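Local coordinates for regulation of enolase protein 1 (Saccharomyces cerevisiae, PDB 3O12) that functions in the galactose metabolic pathway via the GAL83 protein and may control the level of the enolase ENO1, at residues A[59-64]-A[106-111]; A[86-91]-A[202-207]; A[127-132]-A[174-179]; A[146-151]-A[161-166]. All blocks are in the same frame, centred on the assembly; numbering follows the deposited sequence. Where two conformers were deposited one is given.

Contact 1 of 4, residues A[59-64]-A[106-111]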
# COMPACT_ATOMS: atom_id res chain seq x y z
N PHE A 59 -7.18 -7.10 2.69
CA PHE A 59 -7.67 -6.78 1.36
C PHE A 59 -7.37 -7.97 0.47
O PHE A 59 -6.21 -8.34 0.28
CB PHE A 59 -6.93 -5.56 0.78
CG PHE A 59 -7.36 -4.24 1.34
CD1 PHE A 59 -8.65 -3.75 1.12
CD2 PHE A 59 -6.45 -3.45 2.04
CE1 PHE A 59 -9.03 -2.51 1.63
CE2 PHE A 59 -6.83 -2.20 2.55
CZ PHE A 59 -8.11 -1.74 2.35
N TRP A 60 -8.42 -8.57 -0.09
CA TRP A 60 -8.26 -9.72 -0.98
C TRP A 60 -9.56 -9.91 -1.74
O TRP A 60 -10.63 -9.71 -1.19
CB TRP A 60 -7.97 -11.00 -0.18
CG TRP A 60 -7.62 -12.16 -1.08
CD1 TRP A 60 -8.44 -13.19 -1.47
CD2 TRP A 60 -6.36 -12.38 -1.73
NE1 TRP A 60 -7.75 -14.05 -2.31
CE2 TRP A 60 -6.48 -13.56 -2.48
CE3 TRP A 60 -5.15 -11.68 -1.74
CZ2 TRP A 60 -5.42 -14.07 -3.24
CZ3 TRP A 60 -4.10 -12.18 -2.50
CH2 TRP A 60 -4.24 -13.37 -3.24
N ARG A 61 -9.47 -10.32 -3.01
CA ARG A 61 -10.68 -10.65 -3.76
C ARG A 61 -10.58 -12.00 -4.45
O ARG A 61 -9.92 -12.15 -5.48
CB ARG A 61 -11.01 -9.57 -4.81
CG ARG A 61 -11.94 -8.49 -4.30
CD ARG A 61 -12.40 -7.57 -5.43
NE ARG A 61 -13.50 -8.11 -6.24
CZ ARG A 61 -14.78 -8.06 -5.89
NH1 ARG A 61 -15.71 -8.57 -6.69
NH2 ARG A 61 -15.14 -7.51 -4.74
N GLU A 62 -11.24 -12.99 -3.83
CA GLU A 62 -11.64 -14.26 -4.45
C GLU A 62 -10.55 -15.30 -4.72
O GLU A 62 -10.69 -16.45 -4.30
CB GLU A 62 -12.43 -14.01 -5.75
CG GLU A 62 -12.93 -15.28 -6.42
CD GLU A 62 -13.78 -16.14 -5.49
OE1 GLU A 62 -14.37 -15.60 -4.53
OE2 GLU A 62 -13.87 -17.37 -5.73
N THR A 63 -9.50 -14.92 -5.43
CA THR A 63 -8.56 -15.90 -5.96
C THR A 63 -8.11 -16.95 -4.95
O THR A 63 -7.55 -16.61 -3.90
CB THR A 63 -7.33 -15.18 -6.50
OG1 THR A 63 -7.77 -14.13 -7.37
CG2 THR A 63 -6.43 -16.14 -7.27
N PHE A 64 -8.34 -18.21 -5.30
CA PHE A 64 -7.85 -19.39 -4.56
C PHE A 64 -8.56 -19.62 -3.23
O PHE A 64 -9.14 -20.69 -3.01
CB PHE A 64 -6.33 -19.33 -4.39
CG PHE A 64 -5.73 -20.56 -3.79
CD1 PHE A 64 -5.69 -21.74 -4.51
CD2 PHE A 64 -5.18 -20.53 -2.52
CE1 PHE A 64 -5.13 -22.89 -3.96
CE2 PHE A 64 -4.62 -21.66 -1.97
CZ PHE A 64 -4.59 -22.84 -2.69
N ILE A 106 -9.39 2.29 -7.15
CA ILE A 106 -10.49 2.90 -7.89
C ILE A 106 -11.79 2.60 -7.13
O ILE A 106 -12.57 3.50 -6.83
CB ILE A 106 -10.57 2.34 -9.32
CG1 ILE A 106 -9.31 2.69 -10.12
CG2 ILE A 106 -11.84 2.84 -10.02
CD1 ILE A 106 -9.23 2.01 -11.48
N ASP A 107 -12.01 1.32 -6.83
CA ASP A 107 -13.17 0.89 -6.04
C ASP A 107 -12.86 -0.47 -5.43
O ASP A 107 -11.73 -0.95 -5.53
CB ASP A 107 -14.45 0.85 -6.88
CG ASP A 107 -14.32 0.02 -8.15
OD1 ASP A 107 -13.64 -1.03 -8.14
OD2 ASP A 107 -14.92 0.41 -9.16
N ASP A 108 -13.85 -1.10 -4.79
CA ASP A 108 -13.55 -2.34 -4.07
C ASP A 108 -13.13 -3.50 -4.98
O ASP A 108 -12.56 -4.49 -4.50
CB ASP A 108 -14.69 -2.74 -3.12
CG ASP A 108 -15.97 -3.10 -3.85
OD1 ASP A 108 -15.98 -3.11 -5.10
OD2 ASP A 108 -16.97 -3.37 -3.16
N GLY A 109 -13.37 -3.37 -6.28
CA GLY A 109 -13.02 -4.41 -7.22
C GLY A 109 -11.77 -4.14 -8.03
O GLY A 109 -11.29 -5.01 -8.75
N HIS A 110 -11.21 -2.94 -7.91
CA HIS A 110 -10.06 -2.54 -8.72
C HIS A 110 -9.11 -1.74 -7.86
O HIS A 110 -9.36 -0.57 -7.54
CB HIS A 110 -10.51 -1.73 -9.93
CG HIS A 110 -11.54 -2.44 -10.75
ND1 HIS A 110 -12.88 -2.42 -10.43
CD2 HIS A 110 -11.42 -3.24 -11.84
CE1 HIS A 110 -13.55 -3.16 -11.31
NE2 HIS A 110 -12.68 -3.66 -12.17
N TRP A 111 -8.03 -2.40 -7.46
CA TRP A 111 -7.04 -1.79 -6.58
C TRP A 111 -5.73 -2.55 -6.64
O TRP A 111 -5.64 -3.64 -7.20
CB TRP A 111 -7.55 -1.72 -5.13
CG TRP A 111 -8.13 -3.00 -4.53
CD1 TRP A 111 -9.44 -3.29 -4.36
CD2 TRP A 111 -7.40 -4.11 -3.96
NE1 TRP A 111 -9.60 -4.51 -3.75
CE2 TRP A 111 -8.36 -5.04 -3.49
CE3 TRP A 111 -6.04 -4.41 -3.82
CZ2 TRP A 111 -8.00 -6.25 -2.90
CZ3 TRP A 111 -5.69 -5.61 -3.22
CH2 TRP A 111 -6.66 -6.52 -2.77
O HOH W 1 -13.79 -6.35 -2.72
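Phe59 and Trp111 meet as an aromatic pair in which the edge of the phenylalanine ring is turned toward the face of the indole. The ring centroids, taken on the six-membered ring of Trp111, stand 5.8 Å apart and the planes are inclined at 55°. The CB of Phe59 adds an off-centre CH-pi contact to the same ring, with CB 3.7 Å from Trp111 CH2. Beyond CB the phenyl ring leads away, toward Met103 and Phe74.

Arg61 supplies the second, mixed interaction. CD packs 3.2 Å from Asp108 O, and the bend at chi3 (80°) beyond it turns the guanidinium so that Gly109 CA lies over one face. NE is bonded to the carbonyl of Gly132, and NH2 reaches Asp108 O through a water in the guanidinium plane, 2.7 Å from NH2. The Asp108 carboxylate is near in charge only.

Polar bonds inside 106-111 shape the surface that Arg61 covers. Asp107 OD1 takes His110 ND1 on its syn lone pair at 2.8 Å, and Gly109 N on its anti side, tilted from the carboxylate plane, which makes an Asx turn. Trp111 NE1 gives a weak bond to Asp108 O.

The arrangement is that of a type I turn, Asp107 to His110, with a classic beta bulge where Ile106 and Asp107 both face His110; it joins strands 102-105 and 110-119 beside strand 59-61 of the same antiparallel sheet.

Contact 2 of 4, residues A[86-91]-A[202-207]. With SO4 (sulfate ion), chain B.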
# COMPACT_ATOMS: atom_id res chain seq x y z
N GLN A 86 4.74 8.80 -3.65
CA GLN A 86 5.86 8.21 -2.93
C GLN A 86 5.62 8.34 -1.43
O GLN A 86 5.01 9.32 -0.98
CB GLN A 86 7.14 8.93 -3.36
CG GLN A 86 8.43 8.48 -2.76
CD GLN A 86 9.60 9.19 -3.41
OE1 GLN A 86 9.75 9.16 -4.64
NE2 GLN A 86 10.42 9.84 -2.61
N VAL A 87 6.09 7.37 -0.64
CA VAL A 87 5.90 7.40 0.81
C VAL A 87 6.96 6.56 1.51
O VAL A 87 7.48 5.59 0.93
CB VAL A 87 4.46 6.91 1.20
CG1 VAL A 87 4.31 5.39 0.97
CG2 VAL A 87 4.08 7.31 2.62
N ARG A 88 7.29 6.95 2.73
CA ARG A 88 8.18 6.18 3.59
C ARG A 88 7.34 5.39 4.58
O ARG A 88 6.36 5.91 5.13
CB ARG A 88 9.13 7.12 4.33
CG ARG A 88 10.22 6.42 5.12
CD ARG A 88 11.10 7.44 5.83
NE ARG A 88 12.23 6.81 6.50
CZ ARG A 88 13.16 7.49 7.16
NH1 ARG A 88 13.08 8.82 7.23
NH2 ARG A 88 14.16 6.85 7.75
N VAL A 89 7.72 4.14 4.80
CA VAL A 89 6.93 3.21 5.61
C VAL A 89 7.83 2.64 6.69
O VAL A 89 8.84 2.01 6.40
CB VAL A 89 6.39 2.03 4.76
CG1 VAL A 89 5.47 1.14 5.59
CG2 VAL A 89 5.66 2.55 3.54
N GLN A 90 7.46 2.88 7.95
CA GLN A 90 8.22 2.37 9.08
C GLN A 90 7.31 1.55 9.98
O GLN A 90 6.61 2.08 10.84
CB GLN A 90 8.86 3.53 9.85
CG GLN A 90 9.90 4.26 9.03
CD GLN A 90 10.47 5.47 9.74
OE1 GLN A 90 11.63 5.47 10.17
NE2 GLN A 90 9.66 6.51 9.88
N GLY A 91 7.32 0.24 9.78
CA GLY A 91 6.43 -0.65 10.50
C GLY A 91 7.17 -1.55 11.46
O GLY A 91 8.36 -1.80 11.30
N PHE A 202 3.82 6.38 8.68
CA PHE A 202 3.99 6.81 7.30
C PHE A 202 4.42 8.26 7.27
O PHE A 202 3.91 9.08 8.03
CB PHE A 202 2.67 6.67 6.54
CG PHE A 202 2.14 5.26 6.49
CD1 PHE A 202 2.50 4.39 5.46
CD2 PHE A 202 1.28 4.80 7.48
CE1 PHE A 202 2.00 3.09 5.43
CE2 PHE A 202 0.78 3.49 7.45
CZ PHE A 202 1.14 2.64 6.42
N SER A 203 5.36 8.58 6.39
CA SER A 203 5.89 9.94 6.30
C SER A 203 6.47 10.20 4.93
O SER A 203 6.44 9.32 4.06
CB SER A 203 6.94 10.17 7.39
OG SER A 203 8.09 9.34 7.17
N GLU A 204 7.01 11.39 4.71
CA GLU A 204 7.67 11.72 3.44
C GLU A 204 6.77 11.45 2.24
O GLU A 204 7.20 10.91 1.22
CB GLU A 204 9.02 11.00 3.31
CG GLU A 204 9.93 11.34 4.50
CD GLU A 204 11.36 10.88 4.34
OE1 GLU A 204 11.76 10.52 3.21
OE2 GLU A 204 12.08 10.93 5.35
N TRP A 205 5.52 11.86 2.36
CA TRP A 205 4.54 11.75 1.30
C TRP A 205 4.77 12.76 0.19
O TRP A 205 5.06 13.94 0.44
CB TRP A 205 3.15 12.02 1.87
CG TRP A 205 2.06 12.00 0.85
CD1 TRP A 205 1.36 13.07 0.37
CD2 TRP A 205 1.55 10.85 0.17
NE1 TRP A 205 0.43 12.66 -0.56
CE2 TRP A 205 0.53 11.30 -0.70
CE3 TRP A 205 1.86 9.49 0.21
CZ2 TRP A 205 -0.19 10.42 -1.52
CZ3 TRP A 205 1.14 8.62 -0.61
CH2 TRP A 205 0.14 9.10 -1.46
N SER A 206 4.59 12.31 -1.05
CA SER A 206 4.62 13.20 -2.20
C SER A 206 3.65 12.68 -3.25
O SER A 206 3.64 11.48 -3.54
CB SER A 206 6.03 13.27 -2.78
OG SER A 206 6.12 14.24 -3.81
N LEU A 207 2.84 13.56 -3.83
CA LEU A 207 1.92 13.20 -4.89
C LEU A 207 1.97 14.27 -5.97
O LEU A 207 1.73 15.45 -5.69
CB LEU A 207 0.50 13.06 -4.35
CG LEU A 207 -0.62 12.88 -5.38
CD1 LEU A 207 -0.44 11.58 -6.13
CD2 LEU A 207 -1.99 12.92 -4.71
S SO4 B . 15.87 9.51 9.61
O1 SO4 B . 16.52 8.64 8.63
O2 SO4 B . 16.90 10.25 10.34
O3 SO4 B . 14.98 10.45 8.93
O4 SO4 B . 15.09 8.71 10.55
O HOH W 2 9.50 11.31 -0.35
O HOH W 3 7.75 6.76 7.96
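Val89 and Phe202 form the apolar centre, side by side and pointing the same way from a non-hydrogen-bonded antiparallel pair. Val89 CG1 lies 4.0 Å from Phe202 CE1. Next along the strand, Val87 puts CG2 anti to its backbone N, which brings that methyl to the edges of both the Phe202 and Trp205 rings; its CB is 3.8 Å from Trp205 CE3.

Around this centre run two hydrogen-bonded pairs, Arg88 with Ser203 and Gln86 with Ser206, the straightest backbone link being Arg88 N to Ser203 O at 2.8 Å. Between them the register slips by one residue, a beta bulge at which Glu204 takes positive phi and psi.

Farther out, on the side of Arg88 and Ser203, the polar edge begins. The extended arginine crosses Glu204 with guanidinium and carboxylate planes 66° apart, and NH1 meets OE2 at 3.0 Å from above the carboxylate plane. NH1 and NH2 also grip a sulfate, probably from the crystallisation liquor, at O3 and O1, the NH1 bond to O3 being nearly straight (172°). A water joins Gln90 NE2 to Ser203 OG, 2.7 Å from each.

Asp147 and Lys167 extend the charge network, forming salt bridges with Arg88 and Glu204 respectively. Strand 83-91 is flanked here by 199-208 and 148-155, while Phe202 and Trp205 pack against Pro188 and Val186 of strand 185-191 in the other sheet.

Contact 3 of 4, residues A[127-132]-A[174-179]. With EDO (1,2-ethanediol), chain I.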
# COMPACT_ATOMS: atom_id res chain seq x y z
N SER A 127 3.17 -7.65 -3.69
CA SER A 127 2.17 -6.80 -4.31
C SER A 127 0.98 -7.62 -4.75
O SER A 127 1.13 -8.79 -5.13
CB SER A 127 2.74 -5.99 -5.48
OG SER A 127 3.21 -6.82 -6.51
N VAL A 128 -0.20 -7.02 -4.67
CA VAL A 128 -1.42 -7.66 -5.11
C VAL A 128 -2.16 -6.70 -6.02
O VAL A 128 -2.53 -5.60 -5.60
CB VAL A 128 -2.33 -8.04 -3.94
CG1 VAL A 128 -3.63 -8.70 -4.46
CG2 VAL A 128 -1.62 -8.98 -2.98
N LEU A 129 -2.35 -7.09 -7.28
CA LEU A 129 -3.10 -6.31 -8.24
C LEU A 129 -4.45 -6.97 -8.40
O LEU A 129 -4.52 -8.15 -8.77
CB LEU A 129 -2.37 -6.26 -9.58
CG LEU A 129 -2.84 -5.22 -10.60
CD1 LEU A 129 -1.79 -5.03 -11.68
CD2 LEU A 129 -4.17 -5.60 -11.19
N THR A 130 -5.51 -6.23 -8.11
CA THR A 130 -6.86 -6.76 -8.15
C THR A 130 -7.63 -6.07 -9.26
O THR A 130 -7.82 -4.85 -9.24
CB THR A 130 -7.54 -6.57 -6.79
OG1 THR A 130 -6.80 -7.33 -5.82
CG2 THR A 130 -8.99 -7.05 -6.81
N ASN A 131 -8.01 -6.84 -10.26
CA ASN A 131 -8.91 -6.36 -11.29
C ASN A 131 -10.01 -7.38 -11.39
O ASN A 131 -9.91 -8.35 -12.15
CB ASN A 131 -8.17 -6.21 -12.62
CG ASN A 131 -8.95 -5.39 -13.63
OD1 ASN A 131 -10.18 -5.35 -13.58
ND2 ASN A 131 -8.25 -4.75 -14.55
N GLY A 132 -11.04 -7.20 -10.56
CA GLY A 132 -12.05 -8.22 -10.39
C GLY A 132 -11.57 -9.25 -9.39
O GLY A 132 -12.22 -9.49 -8.38
N ARG A 174 7.02 -4.05 -9.92
CA ARG A 174 5.92 -4.51 -10.74
C ARG A 174 5.55 -3.52 -11.82
O ARG A 174 5.59 -2.31 -11.60
CB ARG A 174 4.71 -4.82 -9.88
CG ARG A 174 3.65 -5.63 -10.60
CD ARG A 174 2.85 -6.42 -9.61
NE ARG A 174 1.84 -7.27 -10.24
CZ ARG A 174 1.06 -8.08 -9.54
NH1 ARG A 174 1.21 -8.14 -8.22
NH2 ARG A 174 0.14 -8.81 -10.15
N LEU A 175 5.17 -4.04 -12.99
CA LEU A 175 4.75 -3.23 -14.13
C LEU A 175 3.58 -3.95 -14.76
O LEU A 175 3.72 -5.08 -15.25
CB LEU A 175 5.90 -3.09 -15.13
CG LEU A 175 5.64 -2.34 -16.45
CD1 LEU A 175 5.50 -0.86 -16.21
CD2 LEU A 175 6.76 -2.61 -17.44
N ALA A 176 2.41 -3.32 -14.75
CA ALA A 176 1.19 -4.03 -15.12
C ALA A 176 0.12 -3.12 -15.67
O ALA A 176 0.12 -1.93 -15.39
CB ALA A 176 0.65 -4.74 -13.90
N PRO A 177 -0.84 -3.69 -16.41
CA PRO A 177 -2.00 -2.90 -16.82
C PRO A 177 -2.84 -2.55 -15.60
O PRO A 177 -2.94 -3.33 -14.66
CB PRO A 177 -2.80 -3.86 -17.72
CG PRO A 177 -1.85 -4.94 -18.08
CD PRO A 177 -0.89 -5.06 -16.92
N PHE A 178 -3.45 -1.37 -15.64
CA PHE A 178 -4.35 -0.97 -14.57
C PHE A 178 -5.40 -0.10 -15.24
O PHE A 178 -5.09 0.63 -16.17
CB PHE A 178 -3.58 -0.20 -13.49
CG PHE A 178 -4.31 -0.08 -12.18
CD1 PHE A 178 -4.54 -1.21 -11.40
CD2 PHE A 178 -4.79 1.14 -11.74
CE1 PHE A 178 -5.22 -1.11 -10.19
CE2 PHE A 178 -5.47 1.25 -10.54
CZ PHE A 178 -5.69 0.12 -9.76
N PRO A 179 -6.66 -0.19 -14.81
CA PRO A 179 -7.69 0.55 -15.56
C PRO A 179 -7.44 2.05 -15.59
O PRO A 179 -7.01 2.63 -14.58
CB PRO A 179 -8.97 0.26 -14.78
CG PRO A 179 -8.73 -1.05 -14.14
CD PRO A 179 -7.26 -1.03 -13.75
C1 EDO I . 7.65 -8.57 -5.42
O1 EDO I . 8.03 -8.99 -6.73
C2 EDO I . 6.13 -8.48 -5.34
O2 EDO I . 5.63 -7.83 -6.52
O HOH W 4 -5.66 -4.33 -14.20
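Arg174 reaches across to Ser127 with its chain extended from CG to NE, CG anti to the backbone N (chi1 -166°), and lays its guanidinium beside the opposite strand. NH1 donates to Ser127 OG at 2.9 Å, the oxygen sitting in the guanidinium plane, so the group is met at its edge here. One face of the same group is covered by Leu129 CB, 3.6 Å from NH2 and offset toward the rim. NH2 is held further by the carbonyl of Asp135, which fixes how the flat group is turned. Ser127 OG also bonds an ethanediol, probably from the crystallisation liquor, with its O2 at 2.6 Å.

Strands 122-131 and 172-177 run almost exactly parallel here, 1° apart, yet their axes come no nearer than 9.5 Å. They belong to different antiparallel sheets, and their side chains bridge the space between those sheets as in a beta sandwich.

Leu129 points into this interface, and its two methyls diverge. CD1 presses on Ala176 CB at 3.3 Å, tighter than usual van der Waals contact, whereas CD2 comes to the edge of the Phe178 ring at 4.4 Å from CD1 of that ring. Asn131 and Pro179 approach from opposite directions, ND2 lying 3.8 Å from the proline CG. A water takes the N-H of Asn131 ND2 at 2.6 Å and donates to the carbonyl oxygen of Pro177.

Contact 4 of 4, residues A[146-151]-A[161-166]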
# COMPACT_ATOMS: atom_id res chain seq x y z
N ARG A 146 11.85 -2.74 8.14
CA ARG A 146 11.29 -1.76 9.07
C ARG A 146 11.43 -0.31 8.61
O ARG A 146 10.96 0.61 9.29
CB ARG A 146 11.86 -1.95 10.47
CG ARG A 146 11.41 -3.25 11.13
CD ARG A 146 12.22 -3.57 12.37
NE ARG A 146 11.97 -2.63 13.46
CZ ARG A 146 11.01 -2.78 14.37
NH1 ARG A 146 10.86 -1.87 15.33
NH2 ARG A 146 10.21 -3.83 14.32
N ASP A 147 12.05 -0.10 7.45
CA ASP A 147 12.22 1.26 6.93
C ASP A 147 12.47 1.21 5.43
O ASP A 147 13.57 0.88 4.99
CB ASP A 147 13.38 1.95 7.64
CG ASP A 147 13.46 3.44 7.36
OD1 ASP A 147 12.61 3.97 6.62
OD2 ASP A 147 14.39 4.09 7.89
N PHE A 148 11.44 1.51 4.65
CA PHE A 148 11.60 1.49 3.20
C PHE A 148 10.69 2.55 2.58
O PHE A 148 9.81 3.09 3.25
CB PHE A 148 11.28 0.11 2.61
CG PHE A 148 9.84 -0.32 2.78
CD1 PHE A 148 8.90 -0.07 1.78
CD2 PHE A 148 9.42 -0.97 3.94
CE1 PHE A 148 7.57 -0.46 1.93
CE2 PHE A 148 8.08 -1.35 4.09
CZ PHE A 148 7.16 -1.09 3.09
N TRP A 149 10.94 2.84 1.31
CA TRP A 149 10.11 3.76 0.53
C TRP A 149 9.46 3.01 -0.62
O TRP A 149 10.03 2.05 -1.17
CB TRP A 149 10.93 4.91 -0.06
CG TRP A 149 11.44 5.94 0.93
CD1 TRP A 149 10.89 7.16 1.19
CD2 TRP A 149 12.61 5.83 1.75
NE1 TRP A 149 11.65 7.82 2.13
CE2 TRP A 149 12.70 7.03 2.50
CE3 TRP A 149 13.57 4.84 1.94
CZ2 TRP A 149 13.74 7.26 3.41
CZ3 TRP A 149 14.60 5.07 2.85
CH2 TRP A 149 14.67 6.27 3.58
N LEU A 150 8.28 3.46 -1.00
CA LEU A 150 7.61 3.00 -2.21
C LEU A 150 7.31 4.16 -3.12
O LEU A 150 7.00 5.26 -2.65
CB LEU A 150 6.28 2.31 -1.88
CG LEU A 150 6.43 0.98 -1.15
CD1 LEU A 150 5.12 0.57 -0.49
CD2 LEU A 150 6.95 -0.12 -2.10
N ARG A 151 7.38 3.92 -4.42
CA ARG A 151 7.00 4.90 -5.42
C ARG A 151 6.11 4.20 -6.41
O ARG A 151 6.45 3.14 -6.95
CB ARG A 151 8.23 5.49 -6.12
CG ARG A 151 7.90 6.45 -7.25
CD ARG A 151 9.15 6.92 -7.95
NE ARG A 151 9.94 7.81 -7.10
CZ ARG A 151 11.15 8.26 -7.40
NH1 ARG A 151 11.74 7.89 -8.53
NH2 ARG A 151 11.77 9.08 -6.57
N ILE A 161 5.40 0.00 -9.93
CA ILE A 161 5.79 0.09 -8.53
C ILE A 161 7.29 -0.04 -8.41
O ILE A 161 7.88 -0.95 -8.99
CB ILE A 161 5.23 -1.10 -7.72
CG1 ILE A 161 3.73 -1.23 -7.90
CG2 ILE A 161 5.60 -0.96 -6.25
CD1 ILE A 161 3.18 -2.46 -7.23
N GLN A 162 7.90 0.86 -7.65
CA GLN A 162 9.32 0.79 -7.33
C GLN A 162 9.49 0.83 -5.81
O GLN A 162 8.64 1.38 -5.09
CB GLN A 162 10.08 1.96 -7.95
CG GLN A 162 10.04 1.98 -9.47
CD GLN A 162 10.52 3.31 -10.03
OE1 GLN A 162 11.73 3.54 -10.17
NE2 GLN A 162 9.59 4.18 -10.34
N VAL A 163 10.59 0.26 -5.33
CA VAL A 163 10.89 0.24 -3.91
C VAL A 163 12.29 0.80 -3.70
O VAL A 163 13.12 0.76 -4.61
CB VAL A 163 10.78 -1.20 -3.34
CG1 VAL A 163 11.84 -2.11 -3.96
CG2 VAL A 163 10.90 -1.21 -1.83
N SER A 164 12.55 1.34 -2.51
CA SER A 164 13.90 1.82 -2.22
C SER A 164 14.26 1.65 -0.75
O SER A 164 13.42 1.82 0.13
CB SER A 164 14.03 3.29 -2.62
OG SER A 164 15.35 3.76 -2.37
N SER A 165 15.52 1.31 -0.49
CA SER A 165 16.01 1.21 0.88
C SER A 165 16.77 2.46 1.29
O SER A 165 17.12 2.62 2.46
CB SER A 165 16.92 -0.00 1.03
OG SER A 165 18.09 0.17 0.25
N ASP A 166 17.02 3.36 0.34
CA ASP A 166 17.91 4.50 0.61
C ASP A 166 17.42 5.83 0.04
O ASP A 166 18.05 6.87 0.25
CB ASP A 166 19.34 4.20 0.14
CG ASP A 166 19.42 3.89 -1.35
OD1 ASP A 166 20.51 3.45 -1.79
OD2 ASP A 166 18.43 4.07 -2.08
O HOH W 5 16.21 1.69 4.95
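Leu150 and Val163 face each other as a non-hydrogen-bonded pair, CA atoms 4.6 Å apart, and form the apolar side of this hairpin's packed part. Their side chains pass at a slant, with Leu150 CD2 4.1 Å from Val163 CG2. That valine methyl is anti to the backbone N, a torsion that also turns it toward Phe148, whose CD1 is 4.3 Å away. Ile161 CG2 also touches Leu150 CD2, from a different direction.

The backbone ladder is regular. Trp149 pairs with Ser164, and Arg151 with Gln162, each through two hydrogen bonds; Trp149 N meets Ser164 O at 2.9 Å and 172°, and Gln162 N meets Arg151 O at 2.8 Å.

The face carrying Trp149 and Arg151 is more polar, yet the buried Trp149 still belongs to the packed part. Its indole presents its edge to the carbonyls of Ser164 and Ser165, CZ3 lying 3.5 Å from Ser165 O, while NE1 is bonded to Glu204. Arg151 and Gln162 run side by side, and NH2 of the arginine is held by Gln86. The loose, solvent side is the end where the strands part: a water joins Asp147 O to Ser165 O, and Ser164 OG, also hydrogen-bonded to the carbonyl oxygen of Thr169, accepts from Asp166 N at 3.2 Å in an ST turn.

Strand 148-155 has 83-91 as its other neighbour, and 158-164 has 172-177. Trp170 packs on Trp149, Gln162 and Ser164 and makes a cation-pi interaction with Arg151, whereas Phe148 and Ile161 pack against Ile116, Leu112 and Ala114 of strand 110-119 in the opposing sheet.

Overall arrangement
The four contacts sample both sheets of one all-beta domain in the DUF1349 family. Contacts 2 and 4, with centres 9 Å apart, lie in the seven-stranded sheet on adjacent strands, 83-91 and 148-155; Arg88 NH2 to Asp147 OD2 (2.8 Å) and Gln86 OE1 to Arg151 NH2 (2.8 Å) tie them together. Contact 1 belongs to the other sheet, about 23 Å from both, centre to centre. Contact 3 spans the two: Trp111 O to Thr130 N (2.7 Å) links it to contact 1, and Arg174 O to Ile161 N (2.9 Å) to contact 4. The sulfate bound at contact 2 lies about 6 Å, nearest atoms, from the Trp149 side chain of contact 4.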